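Esterase (PDB 4W9R) is of unknown function but belongs to the esterase family of alpha/beta-hydrolases and probably acts as an esterase. Local coordinates at residues 5-10 against 18-23; 39-44 against 69-74; 12-17 against 99-104; 117-122 against 139-144; 31-36 against 63-68. All blocks are in the same frame, centred on the assembly; numbering follows the deposited sequence.

Contact 1: residues 5-10 against 18-23; sequences VISETF and KQKIGI
E8 and I21 share an uncommon first torsion: CG of E8 (chi1 70°) and CG1 of I21 (chi1 65°) are each tucked between their own backbone N and carbonyl carbon. Both chains then run on extended, alongside each other in the same direction, with E8 CG 3.8 Å from I21 CG1. I23 turns its CG1 beside its backbone N instead and crosses E8 obliquely, bringing its CD1 to 3.7 Å from E8 OE2. F10 rests its CB against I21 CD1 at 3.9 Å.

Behind these side chains is a regular antiparallel hairpin, 5-10 against 18-23. Its hydrogen-bonded pairs are I6 with I23, E8 with I21 and F10 with Q19, each joined by two backbone bonds. The straightest is Q19 N to F10 O, 2.8 Å and 176°; I21 N reaches E8 O at 2.9 Å almost along the C=O axis. Between them S7 faces G22 and T9 faces K20 as non-hydrogen-bonded pairs, and S7 OG lies 3.5 Å from K20 CE on the other side of the sheet.

The acid end of E8 is held from elsewhere, OE2 being hydrogen-bonded to Y106 OH. An alanine at E8 would probably cost the hairpin that tie to Y106 on helix 91-110, the aliphatic cover on I21 and the carboxylate contact with I23 CD1.

Helix 91-110 packs over the side carrying F10, I21 and I23, with Y106 edge-to-face on F10, while strand 17-24 bonds onward, G22 to G70 of strand 67-71 and K20 to Y72 just after it.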
# COMPACT_ATOMS: atom_id res chain seq x y z
N VAL B 5 15.31 -8.49 -2.51
CA VAL B 5 15.93 -7.32 -3.09
C VAL B 5 17.43 -7.39 -2.88
O VAL B 5 17.91 -7.29 -1.75
CB VAL B 5 15.36 -6.02 -2.48
CG1 VAL B 5 16.14 -4.82 -2.99
CG2 VAL B 5 13.89 -5.88 -2.81
N ILE B 6 18.17 -7.57 -3.96
CA ILE B 6 19.62 -7.73 -3.88
C ILE B 6 20.33 -6.38 -3.92
O ILE B 6 20.23 -5.64 -4.89
CB ILE B 6 20.16 -8.62 -5.01
CG1 ILE B 6 19.41 -9.95 -5.03
CG2 ILE B 6 21.66 -8.83 -4.85
CD1 ILE B 6 19.50 -10.73 -3.74
N SER B 7 21.07 -6.08 -2.85
CA SER B 7 21.78 -4.82 -2.75
C SER B 7 23.16 -4.90 -3.40
O SER B 7 23.88 -5.88 -3.23
CB SER B 7 21.91 -4.40 -1.28
OG SER B 7 22.52 -3.13 -1.17
N GLU B 8 23.52 -3.86 -4.15
CA GLU B 8 24.84 -3.77 -4.76
C GLU B 8 25.24 -2.31 -4.94
O GLU B 8 24.40 -1.42 -4.89
CB GLU B 8 24.87 -4.51 -6.10
CG GLU B 8 24.07 -3.85 -7.21
CD GLU B 8 24.10 -4.64 -8.50
OE1 GLU B 8 24.28 -5.88 -8.44
OE2 GLU B 8 23.95 -4.03 -9.58
N THR B 9 26.53 -2.08 -5.15
CA THR B 9 27.01 -0.73 -5.40
C THR B 9 27.22 -0.49 -6.89
O THR B 9 27.74 -1.35 -7.60
CB THR B 9 28.33 -0.44 -4.65
OG1 THR B 9 29.29 -1.45 -4.97
CG2 THR B 9 28.09 -0.44 -3.15
N PHE B 10 26.80 0.68 -7.36
CA PHE B 10 27.00 1.06 -8.75
C PHE B 10 28.02 2.19 -8.82
O PHE B 10 27.87 3.21 -8.14
CB PHE B 10 25.68 1.49 -9.39
CG PHE B 10 25.80 1.88 -10.83
CD1 PHE B 10 26.01 3.20 -11.20
CD2 PHE B 10 25.68 0.92 -11.83
CE1 PHE B 10 26.12 3.56 -12.53
CE2 PHE B 10 25.79 1.28 -13.16
CZ PHE B 10 26.01 2.60 -13.51
N LYS B 18 30.45 5.65 -5.36
CA LYS B 18 29.76 4.37 -5.41
C LYS B 18 28.37 4.54 -4.82
O LYS B 18 28.22 4.88 -3.65
CB LYS B 18 30.54 3.29 -4.65
CG LYS B 18 31.89 2.94 -5.24
CD LYS B 18 32.65 1.99 -4.33
CE LYS B 18 33.96 1.53 -4.96
NZ LYS B 18 33.73 0.70 -6.18
N GLN B 19 27.35 4.30 -5.64
CA GLN B 19 25.98 4.53 -5.23
C GLN B 19 25.27 3.23 -4.88
O GLN B 19 25.21 2.31 -5.69
CB GLN B 19 25.21 5.26 -6.33
CG GLN B 19 23.73 5.47 -6.03
CD GLN B 19 23.51 6.31 -4.79
OE1 GLN B 19 24.11 7.37 -4.63
NE2 GLN B 19 22.64 5.83 -3.90
N LYS B 20 24.73 3.16 -3.67
CA LYS B 20 23.99 1.98 -3.25
C LYS B 20 22.67 1.89 -4.00
O LYS B 20 21.88 2.83 -4.01
CB LYS B 20 23.74 1.99 -1.74
CG LYS B 20 22.95 0.78 -1.24
CD LYS B 20 22.67 0.87 0.25
CE LYS B 20 21.82 -0.31 0.71
NZ LYS B 20 21.49 -0.23 2.16
N ILE B 21 22.45 0.75 -4.64
CA ILE B 21 21.21 0.46 -5.33
C ILE B 21 20.75 -0.94 -4.95
O ILE B 21 21.51 -1.70 -4.35
CB ILE B 21 21.34 0.55 -6.87
CG1 ILE B 21 22.29 -0.54 -7.39
CG2 ILE B 21 21.79 1.93 -7.30
CD1 ILE B 21 22.40 -0.58 -8.90
N GLY B 22 19.53 -1.29 -5.32
CA GLY B 22 19.08 -2.64 -5.11
C GLY B 22 18.11 -3.05 -6.19
O GLY B 22 17.45 -2.20 -6.81
N ILE B 23 18.01 -4.35 -6.41
CA ILE B 23 17.32 -4.88 -7.58
C ILE B 23 16.37 -6.00 -7.20
O ILE B 23 16.77 -6.98 -6.57
CB ILE B 23 18.32 -5.42 -8.62
CG1 ILE B 23 19.30 -4.32 -9.05
CG2 ILE B 23 17.58 -5.97 -9.83
CD1 ILE B 23 20.35 -4.80 -10.03

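Contact 2: residues 39-44 against 69-74; sequences VVLNAE and VGVYEP
V40 O and V69 O are each gripped twice, by one hydrogen bond and one CA-H...O contact, and V40 O has the shorter bond: V71 N reaches it at 2.6 Å, nearly along the C=O axis, with G70 CA as its second partner. The same residue donates through its N to V69 O at 2.8 Å and 165°. This is the parallel pairing of the beta-alpha-beta unit made by strand 35-40, helix 43-59 and strand 67-71, within the central sheet of an alpha/beta-hydrolase fold.

Past these bonds the two chains leave strand geometry. At L41 the first turns toward the helix, and A43 N gives V71 O just a weak bond. The methyl of A43 drops over the end of the strand, 3.6 Å from G70 CA, a position that a side chain on G70 would run into. The same methyl covers one face of the Y72 ring: CB stands 4.1 Å from the centroid and 6° off the ring normal, a CH-pi contact over the middle of the ring. L41 and V71 meet more loosely through CD2 and CG2. N42 points its side chain elsewhere, its OD1 hydrogen-bonded to S122 N.

E44 CB lies 3.7 Å from E73 CG. Beyond it the chain folds back, CG tucked between N and the carbonyl carbon, and a bend at chi2 (-82°) delivers OE1 to E73 N at 2.7 Å, approached from above the carboxylate plane. The other oxygen, E44 OE2, accepts from a water 3.0 Å away, and that water also donates to P74 O, joining E44 to P74.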
# COMPACT_ATOMS: atom_id res chain seq x y z
N VAL B 39 11.97 2.25 -11.70
CA VAL B 39 13.07 2.83 -10.93
C VAL B 39 12.54 3.63 -9.74
O VAL B 39 11.63 4.45 -9.89
CB VAL B 39 13.95 3.74 -11.81
CG1 VAL B 39 15.06 4.37 -10.99
CG2 VAL B 39 14.52 2.95 -12.98
N VAL B 40 13.10 3.38 -8.56
CA VAL B 40 12.69 4.09 -7.35
C VAL B 40 13.85 4.90 -6.76
O VAL B 40 14.85 4.34 -6.32
CB VAL B 40 12.18 3.11 -6.28
CG1 VAL B 40 11.71 3.87 -5.05
CG2 VAL B 40 11.05 2.26 -6.84
N LEU B 41 13.70 6.22 -6.78
CA LEU B 41 14.76 7.13 -6.33
C LEU B 41 14.85 7.26 -4.81
O LEU B 41 15.90 7.57 -4.25
CB LEU B 41 14.56 8.51 -6.96
CG LEU B 41 14.35 8.50 -8.47
CD1 LEU B 41 14.17 9.92 -8.99
CD2 LEU B 41 15.52 7.82 -9.17
N ASN B 42 13.71 7.05 -4.16
CA ASN B 42 13.52 7.23 -2.73
C ASN B 42 13.72 5.96 -1.90
O ASN B 42 13.38 5.92 -0.72
CB ASN B 42 12.15 7.84 -2.46
CG ASN B 42 12.11 9.31 -2.81
OD1 ASN B 42 11.44 9.73 -3.75
ND2 ASN B 42 12.86 10.11 -2.05
N ALA B 43 14.25 4.92 -2.54
CA ALA B 43 14.09 3.52 -2.15
C ALA B 43 14.32 3.18 -0.67
O ALA B 43 13.78 2.18 -0.19
CB ALA B 43 15.01 2.66 -3.00
N GLU B 44 15.11 3.96 0.05
CA GLU B 44 15.28 3.71 1.49
C GLU B 44 13.92 3.63 2.21
O GLU B 44 13.79 2.94 3.21
CB GLU B 44 16.16 4.79 2.13
CG GLU B 44 15.55 6.19 2.18
CD GLU B 44 15.72 6.95 0.88
OE1 GLU B 44 16.35 6.41 -0.06
OE2 GLU B 44 15.22 8.09 0.79
N VAL B 69 14.24 -1.40 -9.65
CA VAL B 69 15.57 -0.96 -9.25
C VAL B 69 15.48 0.30 -8.38
O VAL B 69 15.07 1.35 -8.86
CB VAL B 69 16.46 -0.67 -10.47
CG1 VAL B 69 17.80 -0.11 -10.02
CG2 VAL B 69 16.65 -1.93 -11.29
N GLY B 70 15.83 0.17 -7.11
CA GLY B 70 15.83 1.31 -6.22
C GLY B 70 17.17 2.02 -6.09
O GLY B 70 18.23 1.40 -6.25
N VAL B 71 17.12 3.30 -5.77
CA VAL B 71 18.32 4.09 -5.48
C VAL B 71 18.27 4.52 -4.02
O VAL B 71 17.39 5.29 -3.63
CB VAL B 71 18.43 5.33 -6.39
CG1 VAL B 71 19.69 6.12 -6.05
CG2 VAL B 71 18.44 4.92 -7.85
N TYR B 72 19.20 4.01 -3.22
CA TYR B 72 19.12 4.20 -1.78
C TYR B 72 19.79 5.47 -1.28
O TYR B 72 20.97 5.71 -1.55
CB TYR B 72 19.72 2.99 -1.06
CG TYR B 72 18.84 1.76 -1.12
CD1 TYR B 72 18.96 0.85 -2.16
CD2 TYR B 72 17.89 1.51 -0.14
CE1 TYR B 72 18.15 -0.28 -2.22
CE2 TYR B 72 17.08 0.39 -0.19
CZ TYR B 72 17.22 -0.50 -1.23
OH TYR B 72 16.41 -1.61 -1.29
N GLU B 73 19.01 6.28 -0.57
CA GLU B 73 19.49 7.48 0.12
C GLU B 73 20.34 8.41 -0.74
O GLU B 73 21.53 8.56 -0.49
CB GLU B 73 20.27 7.08 1.37
CG GLU B 73 19.40 6.51 2.48
CD GLU B 73 20.18 6.19 3.74
OE1 GLU B 73 21.31 5.68 3.62
OE2 GLU B 73 19.67 6.46 4.85
N PRO B 74 19.73 9.03 -1.75
CA PRO B 74 20.46 10.07 -2.48
C PRO B 74 20.58 11.32 -1.61
O PRO B 74 19.71 11.55 -0.76
CB PRO B 74 19.59 10.33 -3.71
CG PRO B 74 18.21 9.97 -3.26
CD PRO B 74 18.37 8.84 -2.28
O HOH W 1 16.67 10.57 0.00

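Contact 3: residues 12-17 against 99-104; sequences SGRLNR and VSAELV
The tight turn of the N-terminal hairpin, closed by a G1 beta bulge in which N16 and R17 both face S12, is fastened here to helix 91-110. S12 also makes an ST motif: its OG, anti to the backbone N, accepts from L15 N at 3.1 Å. The same hydroxyl donates outward to E102 OE1 at 2.5 Å, so it is gripped on two sides.

E102 reaches the turn with an extended chain and presents its carboxylate end-on. OE1 meets S12 OG and OE2 meets R14 N (3.1 Å, 150°), each through its syn lone pair, which holds the carboxylate across the start of the turn. R14 then wraps round it. Its CG passes 3.2 Å from E102 OE2, the chain runs extended to NE, and NH2 returns to OE2 at 3.4 Å in a weak salt bridge; guanidinium and carboxylate planes stand 64° apart. A101 CB covers one face of the guanidinium, 3.4 Å above its plane and nearer the group's outer edge than its centre. R14 NE has a second acid, E97, in a salt bridge.

The helix is irregular at this point. V104 N bonds to V99 O in a wider pi-type turn that spans E102. A leucine at E102 would probably cost the hairpin turn its bonds from S12 OG and R14 N and leave R14 with less to hold it beside the helix.

With a hydroxyl, a backbone N-H and a guanidinium directed at its two oxygens, the E102 carboxylate is likely to stay ionised; the surface attachment rests mainly on hydrogen bonds to it, with a weak salt bridge added.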
# COMPACT_ATOMS: atom_id res chain seq x y z
N SER B 12 29.45 5.28 -10.44
CA SER B 12 28.92 6.31 -11.33
C SER B 12 29.99 7.33 -11.69
O SER B 12 30.67 7.86 -10.82
CB SER B 12 27.72 7.00 -10.69
OG SER B 12 27.25 8.06 -11.52
N GLY B 13 30.14 7.59 -12.99
CA GLY B 13 31.09 8.57 -13.45
C GLY B 13 30.60 9.98 -13.19
O GLY B 13 31.37 10.87 -12.82
N ARG B 14 29.30 10.18 -13.37
CA ARG B 14 28.68 11.49 -13.17
C ARG B 14 28.59 11.86 -11.69
O ARG B 14 28.83 13.01 -11.33
CB ARG B 14 27.29 11.52 -13.81
CG ARG B 14 27.31 11.66 -15.32
CD ARG B 14 25.92 11.48 -15.90
NE ARG B 14 25.86 11.87 -17.31
CZ ARG B 14 26.17 11.08 -18.33
NH1 ARG B 14 26.08 11.53 -19.57
NH2 ARG B 14 26.59 9.84 -18.10
N LEU B 15 28.25 10.89 -10.86
CA LEU B 15 28.15 11.13 -9.42
C LEU B 15 29.52 11.09 -8.74
O LEU B 15 29.68 11.61 -7.64
CB LEU B 15 27.23 10.10 -8.77
CG LEU B 15 25.74 10.24 -9.10
CD1 LEU B 15 24.93 9.16 -8.41
CD2 LEU B 15 25.26 11.63 -8.71
N ASN B 16 30.49 10.47 -9.42
CA ASN B 16 31.84 10.33 -8.89
C ASN B 16 31.87 9.64 -7.52
O ASN B 16 32.66 10.00 -6.66
CB ASN B 16 32.53 11.69 -8.81
CG ASN B 16 33.79 11.75 -9.64
OD1 ASN B 16 34.48 10.74 -9.82
ND2 ASN B 16 34.11 12.93 -10.15
N ARG B 17 30.99 8.67 -7.34
CA ARG B 17 30.91 7.91 -6.09
C ARG B 17 30.28 6.55 -6.32
O ARG B 17 29.65 6.31 -7.36
CB ARG B 17 30.12 8.69 -5.04
CG ARG B 17 28.64 8.81 -5.34
CD ARG B 17 27.87 9.29 -4.11
NE ARG B 17 26.44 9.37 -4.36
CZ ARG B 17 25.79 10.50 -4.61
NH1 ARG B 17 26.44 11.66 -4.65
NH2 ARG B 17 24.48 10.49 -4.83
N VAL B 99 20.67 8.60 -13.57
CA VAL B 99 19.56 7.67 -13.73
C VAL B 99 19.35 7.34 -15.21
O VAL B 99 19.27 6.17 -15.59
CB VAL B 99 18.26 8.24 -13.15
CG1 VAL B 99 17.11 7.26 -13.35
CG2 VAL B 99 18.43 8.57 -11.67
N SER B 100 19.26 8.37 -16.04
CA SER B 100 19.01 8.21 -17.47
C SER B 100 20.15 7.54 -18.22
O SER B 100 19.94 6.54 -18.91
CB SER B 100 18.74 9.58 -18.11
OG SER B 100 17.49 10.10 -17.70
N ALA B 101 21.35 8.10 -18.11
CA ALA B 101 22.46 7.71 -18.98
C ALA B 101 23.31 6.57 -18.43
O ALA B 101 24.13 6.00 -19.16
CB ALA B 101 23.34 8.92 -19.26
N GLU B 102 23.13 6.21 -17.17
CA GLU B 102 23.99 5.21 -16.54
C GLU B 102 23.21 4.04 -15.96
O GLU B 102 23.36 2.90 -16.42
CB GLU B 102 24.85 5.85 -15.45
CG GLU B 102 25.75 6.97 -15.94
CD GLU B 102 26.62 7.54 -14.84
OE1 GLU B 102 26.50 7.08 -13.69
OE2 GLU B 102 27.43 8.45 -15.13
N LEU B 103 22.40 4.31 -14.95
CA LEU B 103 21.67 3.27 -14.23
C LEU B 103 20.76 2.44 -15.13
O LEU B 103 20.87 1.22 -15.18
CB LEU B 103 20.84 3.89 -13.10
CG LEU B 103 20.10 2.88 -12.22
CD1 LEU B 103 21.07 1.91 -11.57
CD2 LEU B 103 19.28 3.61 -11.17
N VAL B 104 19.87 3.12 -15.85
CA VAL B 104 18.91 2.43 -16.72
C VAL B 104 19.59 1.62 -17.85
O VAL B 104 19.23 0.46 -18.06
CB VAL B 104 17.90 3.42 -17.33
CG1 VAL B 104 17.07 2.75 -18.42
CG2 VAL B 104 16.99 3.99 -16.24

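Contact 4: residues 117-122 against 139-144; sequences KGVIAS and PTFNMI
Three polar bonds set this parallel join. V119 N donates to M143 O at 2.8 Å. N142 N reaches K117 O at 2.9 Å, in the carbonyl plane. The third comes from a side chain: K117 bends at chi3 (-95°) and chi4 (62°), curling NZ back to T140 O at 2.9 Å, above the plane of that carbonyl. Backbone and ammonium of one lysine thus hold the 140-142 turn just before strand 143-149 begins.

Between these bonds lies F141. V119 CB sits squarely over one face of its ring, 3.6 Å from the centroid and 5° off the normal, a CH-pi contact. The methyl T140 CG2 covers the opposite face at 3.9 Å above the plane, and the K117 carbonyl meets the ring's edge. The first torsion of V119 tucks CG1 between N and the carbonyl carbon, which puts it close to F141 CG and 4.0 Å from I144 CG1. On the other side of the sheet the selenomethionine M143 bends at chi3 and lays CE 3.6 Å from G118 CA, over a residue with no side chain of its own.

The two strands belong to the beta-alpha-beta unit 116-122, 123-128, 143-149 in the middle of the alpha/beta-hydrolase sheet. Strand 116-122 bonds on its other side to strand 35-40; helix 91-110 packs V99 on F141, and helix 217-232 sets C232 against M143.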
# COMPACT_ATOMS: atom_id res chain seq x y z
N LYS B 117 9.34 1.60 -19.18
CA LYS B 117 10.22 1.91 -18.06
C LYS B 117 9.63 3.05 -17.23
O LYS B 117 9.45 4.15 -17.73
CB LYS B 117 11.61 2.29 -18.57
CG LYS B 117 12.35 1.15 -19.27
CD LYS B 117 13.60 1.64 -19.98
CE LYS B 117 13.33 1.92 -21.46
NZ LYS B 117 12.32 3.00 -21.67
N GLY B 118 9.31 2.77 -15.98
CA GLY B 118 8.74 3.78 -15.10
C GLY B 118 9.70 4.34 -14.07
O GLY B 118 10.78 3.80 -13.84
N VAL B 119 9.29 5.43 -13.42
CA VAL B 119 10.06 6.01 -12.33
C VAL B 119 9.12 6.49 -11.22
O VAL B 119 8.13 7.17 -11.47
CB VAL B 119 10.95 7.18 -12.81
CG1 VAL B 119 10.12 8.25 -13.53
CG2 VAL B 119 11.72 7.78 -11.65
N ILE B 120 9.44 6.10 -9.98
CA ILE B 120 8.65 6.50 -8.83
C ILE B 120 9.52 7.26 -7.84
O ILE B 120 10.60 6.81 -7.47
CB ILE B 120 8.02 5.28 -8.12
CG1 ILE B 120 7.15 4.49 -9.09
CG2 ILE B 120 7.21 5.73 -6.91
CD1 ILE B 120 6.50 3.27 -8.46
N ALA B 121 9.04 8.43 -7.42
CA ALA B 121 9.80 9.26 -6.49
C ALA B 121 8.88 10.10 -5.61
O ALA B 121 7.71 10.30 -5.94
CB ALA B 121 10.77 10.15 -7.24
N SER B 122 9.41 10.57 -4.49
CA SER B 122 8.64 11.40 -3.57
C SER B 122 9.42 12.64 -3.13
O SER B 122 10.65 12.68 -3.26
CB SER B 122 8.21 10.59 -2.34
OG SER B 122 9.33 10.20 -1.56
N PRO B 139 11.98 9.48 -24.79
CA PRO B 139 11.64 9.27 -23.38
C PRO B 139 12.36 8.08 -22.76
O PRO B 139 12.34 6.98 -23.31
CB PRO B 139 10.13 9.02 -23.42
CG PRO B 139 9.67 9.74 -24.64
CD PRO B 139 10.78 9.59 -25.64
N THR B 140 13.00 8.33 -21.62
CA THR B 140 13.60 7.26 -20.84
C THR B 140 12.50 6.59 -20.04
O THR B 140 12.45 5.36 -19.94
CB THR B 140 14.70 7.79 -19.90
OG1 THR B 140 15.78 8.34 -20.67
CG2 THR B 140 15.23 6.67 -19.01
N PHE B 141 11.61 7.41 -19.50
CA PHE B 141 10.50 6.90 -18.71
C PHE B 141 9.15 7.19 -19.36
O PHE B 141 8.83 8.33 -19.68
CB PHE B 141 10.54 7.49 -17.30
CG PHE B 141 11.78 7.14 -16.53
CD1 PHE B 141 12.04 5.83 -16.17
CD2 PHE B 141 12.70 8.11 -16.18
CE1 PHE B 141 13.18 5.49 -15.47
CE2 PHE B 141 13.84 7.79 -15.48
CZ PHE B 141 14.08 6.48 -15.12
N ASN B 142 8.38 6.13 -19.58
CA ASN B 142 7.03 6.25 -20.11
C ASN B 142 6.02 6.36 -18.98
O ASN B 142 4.84 6.63 -19.21
CB ASN B 142 6.70 5.06 -21.00
CG ASN B 142 7.83 4.71 -21.94
OD1 ASN B 142 8.47 3.67 -21.80
ND2 ASN B 142 8.10 5.59 -22.90
N MSE B 143 6.50 6.15 -17.76
CA MSE B 143 5.67 6.21 -16.57
C MSE B 143 6.35 7.07 -15.51
O MSE B 143 7.47 6.78 -15.09
CB MSE B 143 5.39 4.81 -16.03
CG MSE B 143 4.47 4.78 -14.82
SE MSE B 143 4.41 3.03 -13.95
CE MSE B 143 6.02 3.15 -12.87
N ILE B 144 5.67 8.12 -15.08
CA ILE B 144 6.20 9.00 -14.04
C ILE B 144 5.21 9.12 -12.89
O ILE B 144 4.08 9.58 -13.08
CB ILE B 144 6.52 10.40 -14.60
CG1 ILE B 144 7.54 10.30 -15.73
CG2 ILE B 144 7.04 11.30 -13.49
CD1 ILE B 144 7.91 11.63 -16.35

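Contact 5: residues 31-36 against 63-68; sequences DRQAYP and MPKCIV
The phenol ring of Y35 is met at its edge, in plane, by the carbonyl of K65, with K65 O 3.3 Å from Y35 CD1. I67 approaches obliquely, I67 CD1 near Y35 CD2 and I67 CG1 3.9 Å from Y35 CB. K65 runs alongside the ring in the same direction, K65 CB 3.8 Å from Y35 CE1. Y35 takes this place with CG beside its own backbone N (chi1 -50°), which lays the ring beside the K65 side chain. Its OH accepts from Q33 NE2, a poorly ordered side chain, and is hydrogen-bonded to T30 O.

The puckered ring of P36 is the second ring in the contact. C66 SG stands 3.8 Å from P36 CG and at about the same distance from CB and CD, so the sulfur sits against one side of the ring. P64 touches the tip, CG to CG at 4.2 Å. P36 CD meets K65 O at 3.3 Å, which puts that one carbonyl between the tyrosine and proline rings.

A single backbone bond crosses, I67 N to P36 O at 3.0 Å and 160°, nearly along the C=O axis. It marks where strands 35-40 and 67-71 come together, at the N-terminal ends of the two strands of the beta-alpha-beta unit that includes helix 43-59. The chain directions are still 76° apart here. Y35 bonds through its backbone to P112 and A114.

The chemistry is therefore mostly apolar, with ring edges, a thiol and aliphatic carbons around one backbone bond, while the K65 ammonium leads off to weak, long ion pairs with E58 and E27; charge probably adds little to holding the two segments.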
# COMPACT_ATOMS: atom_id res chain seq x y z
N ASP B 31 15.36 -15.24 -19.45
CA ASP B 31 15.66 -14.16 -20.38
C ASP B 31 14.89 -14.35 -21.69
O ASP B 31 15.04 -13.57 -22.63
CB ASP B 31 17.17 -14.08 -20.65
CG ASP B 31 17.77 -15.42 -21.02
OD1 ASP B 31 17.19 -16.46 -20.64
OD2 ASP B 31 18.83 -15.43 -21.68
N ARG B 32 14.06 -15.39 -21.72
CA ARG B 32 13.22 -15.68 -22.88
C ARG B 32 12.03 -14.72 -22.95
O ARG B 32 11.34 -14.65 -23.97
CB ARG B 32 12.73 -17.13 -22.83
N GLN B 33 11.79 -13.99 -21.87
CA GLN B 33 10.72 -13.00 -21.83
C GLN B 33 11.25 -11.66 -21.35
O GLN B 33 12.35 -11.58 -20.80
CB GLN B 33 9.57 -13.47 -20.94
CG GLN B 33 9.93 -13.60 -19.47
CD GLN B 33 8.72 -13.85 -18.59
OE1 GLN B 33 7.58 -13.74 -19.04
NE2 GLN B 33 8.96 -14.19 -17.33
N ALA B 34 10.47 -10.60 -21.55
CA ALA B 34 10.90 -9.26 -21.19
C ALA B 34 10.11 -8.71 -20.00
O ALA B 34 8.95 -9.06 -19.81
CB ALA B 34 10.76 -8.32 -22.38
N TYR B 35 10.75 -7.86 -19.21
CA TYR B 35 10.11 -7.27 -18.04
C TYR B 35 10.12 -5.75 -18.11
O TYR B 35 11.11 -5.15 -18.53
CB TYR B 35 10.80 -7.73 -16.76
CG TYR B 35 11.00 -9.22 -16.64
CD1 TYR B 35 10.03 -10.04 -16.08
CD2 TYR B 35 12.19 -9.81 -17.07
CE1 TYR B 35 10.22 -11.40 -15.96
CE2 TYR B 35 12.39 -11.17 -16.95
CZ TYR B 35 11.40 -11.96 -16.40
OH TYR B 35 11.59 -13.32 -16.29
N PRO B 36 9.02 -5.12 -17.68
CA PRO B 36 9.00 -3.66 -17.54
C PRO B 36 9.87 -3.23 -16.37
O PRO B 36 9.95 -3.95 -15.37
CB PRO B 36 7.52 -3.35 -17.28
CG PRO B 36 6.78 -4.55 -17.75
CD PRO B 36 7.69 -5.71 -17.49
N MSE B 63 -0.99 -7.46 -13.14
CA MSE B 63 0.29 -6.93 -13.60
C MSE B 63 1.21 -8.03 -14.11
O MSE B 63 1.18 -9.15 -13.60
CB MSE B 63 1.00 -6.16 -12.48
CG MSE B 63 0.63 -4.69 -12.38
SE MSE B 63 1.77 -3.74 -11.11
CE MSE B 63 3.50 -4.05 -11.94
N PRO B 64 2.03 -7.71 -15.12
CA PRO B 64 3.10 -8.62 -15.54
C PRO B 64 4.24 -8.62 -14.53
O PRO B 64 4.32 -7.70 -13.71
CB PRO B 64 3.54 -8.03 -16.88
CG PRO B 64 3.27 -6.58 -16.74
CD PRO B 64 2.01 -6.48 -15.92
N LYS B 65 5.11 -9.62 -14.58
CA LYS B 65 6.30 -9.63 -13.75
C LYS B 65 7.19 -8.45 -14.13
O LYS B 65 7.43 -8.21 -15.31
CB LYS B 65 7.06 -10.95 -13.88
CG LYS B 65 6.33 -12.15 -13.30
CD LYS B 65 7.11 -13.43 -13.55
CE LYS B 65 6.40 -14.64 -12.96
NZ LYS B 65 6.25 -14.52 -11.48
N CYS B 66 7.67 -7.72 -13.13
CA CYS B 66 8.48 -6.53 -13.38
C CYS B 66 9.80 -6.57 -12.63
O CYS B 66 9.94 -7.28 -11.63
CB CYS B 66 7.71 -5.27 -13.00
SG CYS B 66 6.28 -4.93 -14.04
N ILE B 67 10.77 -5.81 -13.12
CA ILE B 67 12.04 -5.64 -12.42
C ILE B 67 12.07 -4.25 -11.79
O ILE B 67 11.83 -3.25 -12.47
CB ILE B 67 13.24 -5.82 -13.36
CG1 ILE B 67 13.33 -7.27 -13.83
CG2 ILE B 67 14.53 -5.42 -12.67
CD1 ILE B 67 14.54 -7.57 -14.68
N VAL B 68 12.34 -4.20 -10.49
CA VAL B 68 12.36 -2.93 -9.77
C VAL B 68 13.78 -2.60 -9.31
O VAL B 68 14.43 -3.41 -8.66
CB VAL B 68 11.42 -2.96 -8.56
CG1 VAL B 68 11.34 -1.58 -7.91
CG2 VAL B 68 10.03 -3.43 -8.97

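Overall arrangement
Contacts 2, 4 and 5 are buried in the central sheet; contact 1 is a partly buried hairpin at its outer edge and contact 3 a surface tie from that hairpin's turn to helix 91-110. Contacts 2 and 5 hold the same two strands, 35-40 and 67-71, at successive points. The sheet is continuous: G22 O to G70 N links contact 1 to contact 2, and V39 O to I120 N links contact 2 to contact 4. Helix 91-110 packs L103 on I21 and V71, and V99 on L41 and F141. Backbone bonds and apolar side chains dominate inside, with side-chain-to-backbone bonds at E44 and K117, whereas contact 3 rests on a carboxylate holding several hydrogen bonds and a salt bridge.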